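Local coordinates for protein thioesterase (Streptomyces sp. WAC02707, PDB 6VAP) that probably removes wrongly loaded or stalled acyl groups from the carrier proteins of the borrelidin assembly line by hydrolysing their thioesters, as a type II thioesterase, at residues F105-R109 with Y184-P188; P127-R133 with P205-E211; G136-L140 with Y178-T183; V12-Y17 with D52-Y58. One frame throughout, in Å; residues are numbered along the deposited sequence.

In the fold
All four contacts belong to one alpha/beta-hydrolase chain built round a mixed seven-stranded sheet. Contact 4 closes first along the chain and lies at one margin of that sheet, where strand 14-15 pairs with strand 52-56. The other three come later: the segments of contacts 1 and 2 alternate, and contact 3 falls within the span of each. Contacts 1 and 2, centres about 14 Å apart, touch through Pro-129. Contacts 2 and 3 have centres about 15 Å apart, and Gln-132 probably bonds to Ala-181 O between them. Loop 127-140 is thus tied to the end of helix 167-182 and to helix 209-213; contact 4, its centre about 27 Å from that of contact 2, lies across the chain's centre.

Contact 1 (F105-R109 with Y184-P188)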
# COMPACT_ATOMS: atom_id res chain seq x y z
N PHE A 105 -1.96 -1.47 -6.33
CA PHE A 105 -1.98 -1.79 -7.74
C PHE A 105 -3.39 -2.00 -8.23
O PHE A 105 -3.73 -1.61 -9.34
CB PHE A 105 -1.14 -3.03 -8.00
CG PHE A 105 -1.44 -3.70 -9.32
CD1 PHE A 105 -0.90 -3.21 -10.52
CD2 PHE A 105 -2.20 -4.83 -9.37
CE1 PHE A 105 -1.16 -3.84 -11.71
CE2 PHE A 105 -2.45 -5.46 -10.55
CZ PHE A 105 -1.93 -4.97 -11.73
N GLU A 106 -4.22 -2.68 -7.43
CA GLU A 106 -5.61 -2.92 -7.79
C GLU A 106 -6.38 -1.61 -7.85
O GLU A 106 -7.22 -1.42 -8.74
CB GLU A 106 -6.22 -3.90 -6.79
CG GLU A 106 -5.78 -5.33 -6.96
CD GLU A 106 -6.23 -5.89 -8.32
OE1 GLU A 106 -7.18 -5.34 -8.88
OE2 GLU A 106 -5.60 -6.85 -8.80
N LEU A 107 -6.12 -0.71 -6.90
CA LEU A 107 -6.74 0.61 -6.94
C LEU A 107 -6.28 1.39 -8.16
O LEU A 107 -7.09 2.05 -8.82
CB LEU A 107 -6.40 1.39 -5.66
CG LEU A 107 -7.00 0.82 -4.40
CD1 LEU A 107 -6.36 1.47 -3.13
CD2 LEU A 107 -8.51 1.09 -4.40
N ALA A 108 -5.02 1.22 -8.55
CA ALA A 108 -4.55 1.90 -9.75
C ALA A 108 -5.29 1.42 -10.98
O ALA A 108 -5.69 2.21 -11.85
CB ALA A 108 -3.05 1.69 -9.90
N ARG A 109 -5.48 0.11 -11.09
CA ARG A 109 -6.25 -0.45 -12.19
C ARG A 109 -7.62 0.17 -12.26
O ARG A 109 -8.09 0.49 -13.36
CB ARG A 109 -6.38 -1.97 -12.00
CG ARG A 109 -5.26 -2.80 -12.50
CD ARG A 109 -5.52 -4.29 -12.20
NE ARG A 109 -5.14 -5.15 -13.31
CZ ARG A 109 -5.37 -6.45 -13.35
NH1 ARG A 109 -6.00 -7.04 -12.35
NH2 ARG A 109 -4.95 -7.15 -14.39
N TYR A 184 -4.57 -13.84 -2.73
CA TYR A 184 -4.74 -12.99 -3.91
C TYR A 184 -4.49 -13.77 -5.18
O TYR A 184 -3.49 -14.48 -5.28
CB TYR A 184 -3.78 -11.83 -3.82
CG TYR A 184 -3.73 -10.90 -5.00
CD1 TYR A 184 -4.83 -10.09 -5.36
CD2 TYR A 184 -2.61 -10.89 -5.84
CE1 TYR A 184 -4.78 -9.27 -6.46
CE2 TYR A 184 -2.56 -10.06 -6.95
CZ TYR A 184 -3.61 -9.23 -7.23
OH TYR A 184 -3.55 -8.40 -8.36
N ARG A 185 -5.38 -13.63 -6.18
CA ARG A 185 -5.25 -14.26 -7.50
C ARG A 185 -5.25 -13.11 -8.52
O ARG A 185 -6.25 -12.47 -8.58
CB ARG A 185 -6.37 -15.30 -7.69
CG ARG A 185 -6.52 -16.26 -6.52
CD ARG A 185 -7.43 -17.45 -6.71
NE ARG A 185 -8.84 -17.10 -6.59
CZ ARG A 185 -9.88 -17.76 -7.13
NH1 ARG A 185 -9.70 -18.84 -7.89
NH2 ARG A 185 -11.10 -17.32 -6.93
N TYR A 186 -4.14 -12.82 -9.20
CA TYR A 186 -4.04 -11.79 -10.22
C TYR A 186 -4.90 -12.20 -11.40
O TYR A 186 -4.75 -13.30 -11.94
CB TYR A 186 -2.59 -11.61 -10.64
CG TYR A 186 -2.41 -10.73 -11.85
CD1 TYR A 186 -2.74 -9.37 -11.82
CD2 TYR A 186 -1.89 -11.24 -13.02
CE1 TYR A 186 -2.58 -8.59 -12.91
CE2 TYR A 186 -1.71 -10.45 -14.13
CZ TYR A 186 -2.05 -9.11 -14.07
OH TYR A 186 -1.89 -8.31 -15.17
N ARG A 187 -5.81 -11.35 -11.78
CA ARG A 187 -6.57 -11.60 -13.00
C ARG A 187 -6.00 -10.71 -14.09
O ARG A 187 -6.05 -9.49 -13.92
CB ARG A 187 -8.05 -11.30 -12.80
CG ARG A 187 -8.55 -11.71 -11.43
CD ARG A 187 -10.03 -11.42 -11.29
NE ARG A 187 -10.47 -11.57 -9.90
CZ ARG A 187 -11.20 -10.67 -9.24
NH1 ARG A 187 -11.59 -9.55 -9.82
NH2 ARG A 187 -11.55 -10.91 -7.98
N PRO A 188 -5.48 -11.25 -15.18
CA PRO A 188 -4.89 -10.41 -16.23
C PRO A 188 -5.89 -9.38 -16.74
O PRO A 188 -7.09 -9.65 -16.86
CB PRO A 188 -4.51 -11.42 -17.32
CG PRO A 188 -4.33 -12.71 -16.61
CD PRO A 188 -5.30 -12.69 -15.46
O HOH W 1 -6.64 -9.25 -9.88
O HOH W 2 -3.46 -5.55 -15.58
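Two anti torsions, chi1 175° at Tyr-184 and 170° at Tyr-186, set each ring opposite its own backbone N and send both rings toward helix 99-113, where Glu-106 and Arg-109 meet them. The Glu-106 chain, bent at chi2 (-63°), offers its carboxylate to the Tyr-184 hydroxyl. Tyr-184 OH donates to Glu-106 OE2 over 2.6 Å, on the anti lone pair and near the plane of the tyrosine ring. OE2 also accepts from water 1, which in turn accepts from the backbone N of Arg-187, and it forms a longer salt bridge to Arg-109 NH1 at 3.6 Å; OE1 turns to a salt bridge with Arg-110.

Arg-109 grips a single backbone oxygen end-on: NH1 and NH2 both donate to Arg-187 O, at 2.9 and 2.6 Å, with that oxygen close to the guanidinium plane. Tyr-186 CE1 lies over one guanidinium face, 3.1 Å from NH2, which meets the tyrosine ring obliquely. Both bonds converge on one oxygen and anchor the end of the group; CE1 against its face helps to set the tilt.

Beside these polar groups, the edge of the Phe-105 ring meets Tyr-186, CZ to CE1 3.9 Å, and the Tyr-184 hydroxyl. Arg-187 turns its own guanidinium to a salt bridge with Asp-74. His-218 meets the rings of Phe-105 and Tyr-186, edge-to-face with the latter. The contact thus fastens the loop between helix 167-182 and strand 196-201 onto helix 99-113, the helix that follows the probable nucleophile elbow, with helix 73-87 packing against Glu-106 and Tyr-184.

Contact 2 (P127-R133 with P205-E211)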
# COMPACT_ATOMS: atom_id res chain seq x y z
N PRO A 127 6.08 -8.93 -4.37
CA PRO A 127 6.26 -9.43 -5.73
C PRO A 127 5.24 -8.76 -6.65
O PRO A 127 4.15 -8.35 -6.23
CB PRO A 127 6.02 -10.94 -5.61
CG PRO A 127 6.17 -11.24 -4.20
CD PRO A 127 5.66 -10.01 -3.46
N ALA A 128 5.59 -8.67 -7.92
CA ALA A 128 4.62 -8.27 -8.94
C ALA A 128 3.32 -9.07 -8.84
O ALA A 128 3.34 -10.24 -8.47
CB ALA A 128 5.25 -8.43 -10.32
N PRO A 129 2.18 -8.47 -9.18
CA PRO A 129 0.93 -9.24 -9.13
C PRO A 129 0.97 -10.51 -9.96
O PRO A 129 0.40 -11.53 -9.55
CB PRO A 129 -0.11 -8.26 -9.68
CG PRO A 129 0.46 -6.90 -9.37
CD PRO A 129 1.96 -7.05 -9.46
N SER A 130 1.67 -10.48 -11.10
CA SER A 130 1.87 -11.67 -11.92
C SER A 130 2.86 -12.67 -11.32
O SER A 130 3.04 -13.77 -11.86
CB SER A 130 2.33 -11.25 -13.31
OG SER A 130 3.65 -10.65 -13.27
N ARG A 131 3.53 -12.32 -10.23
CA ARG A 131 4.45 -13.23 -9.56
C ARG A 131 4.03 -13.53 -8.13
O ARG A 131 4.85 -13.99 -7.32
CB ARG A 131 5.87 -12.67 -9.61
CG ARG A 131 6.48 -12.62 -11.00
CD ARG A 131 6.56 -14.00 -11.64
NE ARG A 131 7.08 -15.00 -10.72
CZ ARG A 131 8.37 -15.31 -10.58
NH1 ARG A 131 9.28 -14.70 -11.32
NH2 ARG A 131 8.73 -16.24 -9.70
N GLN A 132 2.77 -13.31 -7.80
CA GLN A 132 2.22 -13.71 -6.51
C GLN A 132 2.62 -15.14 -6.16
O GLN A 132 2.41 -16.07 -6.95
CB GLN A 132 0.68 -13.60 -6.55
CG GLN A 132 -0.06 -14.27 -5.43
CD GLN A 132 -0.01 -13.46 -4.15
OE1 GLN A 132 0.42 -12.31 -4.17
NE2 GLN A 132 -0.46 -14.04 -3.05
N ARG A 133 3.15 -15.32 -4.95
CA ARG A 133 3.53 -16.64 -4.45
C ARG A 133 2.28 -17.39 -3.99
O ARG A 133 1.57 -16.93 -3.09
CB ARG A 133 4.52 -16.51 -3.30
CG ARG A 133 5.81 -15.83 -3.66
CD ARG A 133 6.91 -16.13 -2.65
NE ARG A 133 8.16 -15.45 -2.98
CZ ARG A 133 9.21 -15.42 -2.20
NH1 ARG A 133 9.20 -16.08 -1.06
NH2 ARG A 133 10.26 -14.74 -2.59
N PRO A 205 13.34 -12.48 2.24
CA PRO A 205 13.01 -13.82 1.70
C PRO A 205 11.71 -13.86 0.93
O PRO A 205 11.48 -14.81 0.16
CB PRO A 205 12.95 -14.72 2.95
CG PRO A 205 13.74 -13.99 3.97
CD PRO A 205 13.56 -12.51 3.70
N MET A 206 10.83 -12.86 1.11
CA MET A 206 9.51 -12.89 0.48
C MET A 206 9.44 -12.15 -0.85
O MET A 206 8.41 -12.22 -1.52
CB MET A 206 8.47 -12.29 1.43
CG MET A 206 8.33 -13.09 2.73
SD MET A 206 7.54 -14.71 2.49
CE MET A 206 8.94 -15.82 2.47
N VAL A 207 10.52 -11.49 -1.27
CA VAL A 207 10.57 -10.78 -2.55
C VAL A 207 11.94 -11.00 -3.17
O VAL A 207 12.95 -10.51 -2.65
CB VAL A 207 10.32 -9.27 -2.39
CG1 VAL A 207 10.14 -8.67 -3.73
CG2 VAL A 207 9.14 -9.03 -1.49
N THR A 208 11.99 -11.79 -4.24
CA THR A 208 13.22 -11.94 -4.99
C THR A 208 13.40 -10.75 -5.92
O THR A 208 12.43 -10.08 -6.25
CB THR A 208 13.21 -13.22 -5.79
OG1 THR A 208 12.19 -13.16 -6.79
CG2 THR A 208 12.96 -14.44 -4.88
N PRO A 209 14.65 -10.50 -6.36
CA PRO A 209 14.88 -9.41 -7.33
C PRO A 209 14.01 -9.54 -8.57
O PRO A 209 13.48 -8.54 -9.06
CB PRO A 209 16.38 -9.54 -7.67
CG PRO A 209 16.97 -10.25 -6.51
CD PRO A 209 15.91 -11.16 -5.95
N VAL A 210 13.87 -10.75 -9.11
CA VAL A 210 13.05 -10.92 -10.30
C VAL A 210 11.59 -10.62 -9.98
O VAL A 210 10.87 -10.03 -10.79
CB VAL A 210 13.24 -12.33 -10.88
CG1 VAL A 210 12.11 -12.68 -11.86
CG2 VAL A 210 14.58 -12.46 -11.54
N GLU A 211 11.14 -11.02 -8.79
CA GLU A 211 9.75 -10.77 -8.41
C GLU A 211 9.46 -9.28 -8.35
O GLU A 211 8.40 -8.80 -8.79
CB GLU A 211 9.43 -11.43 -7.07
CG GLU A 211 9.20 -12.92 -7.18
CD GLU A 211 9.08 -13.60 -5.83
OE1 GLU A 211 9.63 -13.07 -4.84
OE2 GLU A 211 8.45 -14.65 -5.76
O HOH W 3 6.64 -15.77 -7.29
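Arg-133 is shared between two very different acceptors, a carboxylate and a backbone carbonyl, and its NH2 serves both. Side-on, NE donates to Glu-211 OE2 and NH2 to Glu-211 OE1, each at 2.9 Å, one nitrogen to each oxygen of a salt bridge; the two planes are 36° apart. End-on, NH1 and NH2 converge on Pro-205 O, at 2.9 and 3.0 Å. The side chain reaches this far because it is extended from CG to NE (chi2 -161°, chi3 -179°). Met-206 O lies over one face of the guanidinium, and Met-206 CE approaches NH1.

Glu-211 is itself positioned from behind. Thr-208 N donates to OE1 and Glu-211 N to Thr-208 OG1, a capping box that starts helix 209-213. Backbone joins backbone where Ala-128 N donates to Glu-211 O over 2.9 Å, and the Pro-127 ring lies alongside the glutamate, CB to CB 3.7 Å. Arg-131 puts a guanidinium face over Glu-211 CG, and water 3 joins its O to Glu-211 OE2.

Val-207 packs on Pro-127 and touches the probable Ser-98, His-232, Asp-204 triad, while Met-206 N donates to Asp-204 OD1. With a salt bridge, a capping N-H and a water all engaging it, the Glu-211 carboxylate probably stays ionised, its charge largely balanced by Arg-133 and perhaps tempered further by Arg-131.

Contact 3 (G136-L140 with Y178-T183); sequences GTVHL and YRAAET
His-139 sets the CD2 edge of its imidazole over the centre of the Arg-179 guanidinium, CD2 to CZ 3.2 Å, with the planes nearly perpendicular at 84°. The arginine chain turns at chi3 (-72°) to bring that flat face up to the ring. Water 5 bridges His-139 NE2 and Arg-179 NH1, and water 6 donates to His-139 O, which also accepts from Arg-175. Leu-140 CD2 comes to within 3.6 Å of Arg-179 NH2.

Opposite in charge, Glu-182 collects three N-H groups from the turn. Its OE2 accepts from Val-138 N at 2.9 Å and its OE1 from His-139 N at 3.0 Å, both on syn lone pairs. His-139 ND1 then comes to OE1 from above the carboxylate plane, a His-carboxylate hydrogen bond of 2.7 Å. The carboxylate thus accepts the first N-H groups of the 3-10 turn 138-140, in a loop of the alpha/beta-hydrolase fold between strand 120-124 and helix 143-149, and binds that turn to the last residues of helix 167-182. Gly-136 passes close by Glu-182, its N linked through water 4 to Glu-182 O.

Apolar contact adds to this between turn and helix. Val-138 CG1 lies over a face of the Tyr-178 ring, 4.0 Å from the centroid, in a CH-pi contact. Where the helix ends, Thr-183 OG1 donates to Arg-179 O, and Thr-183 CG2 comes to 3.7 Å from His-139 NE2.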
# COMPACT_ATOMS: atom_id res chain seq x y z
N GLY A 136 0.67 -19.73 0.46
CA GLY A 136 0.90 -19.18 1.79
C GLY A 136 -0.14 -19.69 2.78
O GLY A 136 -1.31 -19.89 2.43
N THR A 137 0.29 -19.92 4.03
CA THR A 137 -0.57 -20.57 5.01
C THR A 137 -0.59 -19.84 6.35
O THR A 137 -1.21 -20.33 7.30
CB THR A 137 -0.14 -22.04 5.24
OG1 THR A 137 1.09 -22.06 5.96
CG2 THR A 137 0.04 -22.76 3.91
N VAL A 138 0.06 -18.69 6.46
CA VAL A 138 0.10 -17.98 7.74
C VAL A 138 -1.31 -17.69 8.23
O VAL A 138 -1.60 -17.76 9.43
CB VAL A 138 0.94 -16.69 7.61
CG1 VAL A 138 0.68 -15.77 8.74
CG2 VAL A 138 2.42 -17.05 7.54
N HIS A 139 -2.22 -17.34 7.32
CA HIS A 139 -3.59 -17.05 7.70
C HIS A 139 -4.34 -18.27 8.21
O HIS A 139 -5.40 -18.11 8.81
CB HIS A 139 -4.37 -16.43 6.54
CG HIS A 139 -4.64 -17.38 5.41
ND1 HIS A 139 -3.65 -17.78 4.53
CD2 HIS A 139 -5.77 -18.00 5.00
CE1 HIS A 139 -4.17 -18.60 3.64
NE2 HIS A 139 -5.46 -18.74 3.89
N LEU A 140 -3.84 -19.48 7.96
CA LEU A 140 -4.48 -20.71 8.39
C LEU A 140 -3.95 -21.23 9.71
O LEU A 140 -4.47 -22.24 10.21
CB LEU A 140 -4.28 -21.79 7.31
CG LEU A 140 -4.82 -21.43 5.93
CD1 LEU A 140 -4.41 -22.48 4.89
CD2 LEU A 140 -6.32 -21.25 5.96
N TYR A 178 -3.62 -11.04 6.34
CA TYR A 178 -2.76 -12.07 5.77
C TYR A 178 -3.52 -12.92 4.77
O TYR A 178 -3.00 -13.25 3.69
CB TYR A 178 -2.15 -12.91 6.88
CG TYR A 178 -0.79 -12.36 7.34
CD1 TYR A 178 0.39 -12.73 6.70
CD2 TYR A 178 -0.71 -11.47 8.39
CE1 TYR A 178 1.62 -12.23 7.12
CE2 TYR A 178 0.51 -10.96 8.82
CZ TYR A 178 1.67 -11.35 8.18
OH TYR A 178 2.88 -10.84 8.61
N ARG A 179 -4.74 -13.33 5.12
CA ARG A 179 -5.54 -14.10 4.18
C ARG A 179 -5.63 -13.35 2.86
O ARG A 179 -5.46 -13.94 1.79
CB ARG A 179 -6.93 -14.35 4.78
CG ARG A 179 -7.94 -14.95 3.80
CD ARG A 179 -9.25 -15.33 4.49
NE ARG A 179 -9.09 -16.51 5.32
CZ ARG A 179 -9.00 -17.74 4.85
NH1 ARG A 179 -9.05 -17.96 3.54
NH2 ARG A 179 -8.85 -18.76 5.69
N ALA A 180 -5.86 -12.03 2.92
CA ALA A 180 -6.00 -11.25 1.70
C ALA A 180 -4.70 -11.27 0.94
O ALA A 180 -4.72 -11.43 -0.29
CB ALA A 180 -6.42 -9.82 2.04
N ALA A 181 -3.56 -11.11 1.65
CA ALA A 181 -2.24 -11.12 1.00
C ALA A 181 -1.94 -12.48 0.37
O ALA A 181 -1.33 -12.55 -0.70
CB ALA A 181 -1.14 -10.75 2.00
N GLU A 182 -2.28 -13.56 1.06
CA GLU A 182 -1.85 -14.88 0.63
C GLU A 182 -2.79 -15.54 -0.37
O GLU A 182 -2.34 -16.39 -1.14
CB GLU A 182 -1.69 -15.79 1.86
CG GLU A 182 -0.43 -15.55 2.61
CD GLU A 182 -0.38 -16.29 3.95
OE1 GLU A 182 -1.39 -16.24 4.69
OE2 GLU A 182 0.66 -16.94 4.26
N THR A 183 -4.07 -15.18 -0.41
CA THR A 183 -5.01 -15.81 -1.33
C THR A 183 -5.29 -14.94 -2.55
O THR A 183 -6.21 -15.26 -3.32
CB THR A 183 -6.34 -16.11 -0.61
OG1 THR A 183 -6.99 -14.87 -0.24
CG2 THR A 183 -6.07 -16.94 0.66
O HOH W 4 0.28 -17.42 -1.09
O HOH W 5 -7.54 -20.23 2.46
O HOH W 6 -8.17 -18.19 8.08

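Contact 4 (V12-Y17 with D52-Y58); sequences VWIRQY and DVLAVQY
Strand 14-15 pairs with strand 52-56 as the antiparallel margin of the alpha/beta-hydrolase sheet, whose other strands run parallel to 52-56. Backbone bonds set the register. Arg-15 and Ala-55 form a hydrogen-bonded pair, Arg-15 N to Ala-55 O 2.7 Å and Ala-55 N to Arg-15 O 2.9 Å; Ile-14 and Val-56 are the adjacent non-hydrogen-bonded pair. Gln-57 N reaches Trp-13 O at 2.8 Å, extending the pairing beyond the bridges.

Apolar contacts line both faces. On the face carrying Ile-14 and Val-56, Ile-14 CG2 touches Leu-54 CB at 3.7 Å; the Trp-13 indole meets Val-56 CG1 edge-on at CE3. Ile-14 and Trp-13 also pack on helix 73-87. On the face of Arg-15 and Ala-55, Tyr-17 CE2 rests on Ala-55 CB at 3.8 Å while its ring stacks with His-41 of helix 41-47.

Polar side chains finish the edge. Gln-16 OE1 accepts from His-9 N, and Gln-57 bonds through its amide to Gln-62, Asp-63 and Ala-37. The Arg-15 chain folds back at chi2 (-63°), laying one guanidinium face over Gln-57 CB and CG; its NH2 salt-bridges Asp-63 and donates to Val-12 O at 2.7 Å.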
# COMPACT_ATOMS: atom_id res chain seq x y z
N VAL A 12 -14.17 7.22 7.78
CA VAL A 12 -13.86 5.93 8.37
C VAL A 12 -12.73 5.26 7.63
O VAL A 12 -11.90 4.57 8.24
CB VAL A 12 -15.13 5.05 8.41
CG1 VAL A 12 -15.50 4.58 7.01
CG2 VAL A 12 -14.91 3.85 9.32
N TRP A 13 -12.65 5.47 6.31
CA TRP A 13 -11.62 4.80 5.52
C TRP A 13 -10.33 5.61 5.38
O TRP A 13 -9.23 5.05 5.38
CB TRP A 13 -12.15 4.50 4.10
CG TRP A 13 -13.03 3.32 4.00
CD1 TRP A 13 -14.41 3.31 4.03
CD2 TRP A 13 -12.62 1.99 3.73
NE1 TRP A 13 -14.86 2.01 3.87
CE2 TRP A 13 -13.79 1.19 3.64
CE3 TRP A 13 -11.37 1.39 3.52
CZ2 TRP A 13 -13.74 -0.17 3.42
CZ3 TRP A 13 -11.33 0.02 3.29
CH2 TRP A 13 -12.51 -0.73 3.25
N ILE A 14 -10.45 6.92 5.23
CA ILE A 14 -9.36 7.76 4.76
C ILE A 14 -9.00 8.73 5.86
O ILE A 14 -9.82 9.58 6.22
CB ILE A 14 -9.73 8.52 3.47
CG1 ILE A 14 -10.07 7.50 2.37
CG2 ILE A 14 -8.58 9.42 3.06
CD1 ILE A 14 -10.70 8.09 1.15
N ARG A 15 -7.77 8.63 6.37
CA ARG A 15 -7.31 9.47 7.47
C ARG A 15 -6.35 10.51 6.91
O ARG A 15 -5.32 10.17 6.32
CB ARG A 15 -6.64 8.62 8.55
CG ARG A 15 -7.47 7.43 9.03
CD ARG A 15 -8.77 7.92 9.69
NE ARG A 15 -9.77 6.86 9.75
CZ ARG A 15 -10.00 6.08 10.80
NH1 ARG A 15 -9.30 6.25 11.91
NH2 ARG A 15 -10.95 5.15 10.74
N GLN A 16 -6.67 11.78 7.12
CA GLN A 16 -5.85 12.91 6.70
C GLN A 16 -5.26 13.50 7.98
O GLN A 16 -5.95 14.19 8.74
CB GLN A 16 -6.72 13.92 5.95
CG GLN A 16 -5.96 15.13 5.41
CD GLN A 16 -6.87 16.14 4.75
OE1 GLN A 16 -8.08 16.04 4.83
NE2 GLN A 16 -6.29 17.11 4.08
N TYR A 17 -3.98 13.24 8.21
CA TYR A 17 -3.37 13.60 9.48
C TYR A 17 -2.92 15.06 9.53
O TYR A 17 -2.87 15.64 10.61
CB TYR A 17 -2.20 12.66 9.76
CG TYR A 17 -2.65 11.25 10.04
CD1 TYR A 17 -3.54 10.97 11.08
CD2 TYR A 17 -2.14 10.19 9.29
CE1 TYR A 17 -3.95 9.66 11.33
CE2 TYR A 17 -2.55 8.90 9.52
CZ TYR A 17 -3.45 8.63 10.54
OH TYR A 17 -3.86 7.34 10.79
N ASP A 52 -0.87 16.24 -0.00
CA ASP A 52 -2.04 15.79 0.74
C ASP A 52 -1.91 14.29 0.96
O ASP A 52 -2.24 13.50 0.08
CB ASP A 52 -3.32 16.15 -0.00
CG ASP A 52 -4.56 15.79 0.78
OD1 ASP A 52 -4.42 15.39 1.96
OD2 ASP A 52 -5.68 15.89 0.21
N VAL A 53 -1.42 13.90 2.12
CA VAL A 53 -1.19 12.49 2.43
C VAL A 53 -2.46 11.89 2.99
O VAL A 53 -2.98 12.35 4.01
CB VAL A 53 -0.03 12.32 3.41
CG1 VAL A 53 0.16 10.83 3.74
CG2 VAL A 53 1.27 12.92 2.84
N LEU A 54 -2.96 10.84 2.36
CA LEU A 54 -4.19 10.17 2.78
C LEU A 54 -3.82 8.75 3.15
O LEU A 54 -3.29 7.99 2.32
CB LEU A 54 -5.23 10.18 1.67
CG LEU A 54 -5.66 11.56 1.19
CD1 LEU A 54 -6.72 11.42 0.09
CD2 LEU A 54 -6.21 12.39 2.33
N ALA A 55 -4.12 8.36 4.39
CA ALA A 55 -3.74 7.06 4.90
C ALA A 55 -5.01 6.23 5.09
O ALA A 55 -6.00 6.71 5.65
CB ALA A 55 -2.95 7.19 6.20
N VAL A 56 -4.99 5.01 4.61
CA VAL A 56 -6.19 4.18 4.61
C VAL A 56 -6.23 3.34 5.87
O VAL A 56 -5.24 2.69 6.23
CB VAL A 56 -6.25 3.31 3.34
CG1 VAL A 56 -7.47 2.44 3.32
CG2 VAL A 56 -6.21 4.24 2.09
N GLN A 57 -7.37 3.32 6.51
CA GLN A 57 -7.64 2.47 7.67
C GLN A 57 -8.56 1.34 7.23
O GLN A 57 -9.74 1.57 6.98
CB GLN A 57 -8.30 3.30 8.77
CG GLN A 57 -8.57 2.53 10.06
CD GLN A 57 -7.37 2.53 11.00
OE1 GLN A 57 -6.30 2.15 10.62
NE2 GLN A 57 -7.58 2.93 12.24
N TYR A 58 -8.05 0.12 7.22
CA TYR A 58 -8.89 -1.01 6.86
C TYR A 58 -9.81 -1.39 8.03
O TYR A 58 -9.50 -1.13 9.19
CB TYR A 58 -8.04 -2.22 6.49
CG TYR A 58 -6.90 -1.96 5.55
CD1 TYR A 58 -7.08 -1.22 4.38
CD2 TYR A 58 -5.63 -2.47 5.81
CE1 TYR A 58 -6.03 -1.01 3.51
CE2 TYR A 58 -4.61 -2.30 4.95
CZ TYR A 58 -4.79 -1.56 3.79
OH TYR A 58 -3.70 -1.38 2.95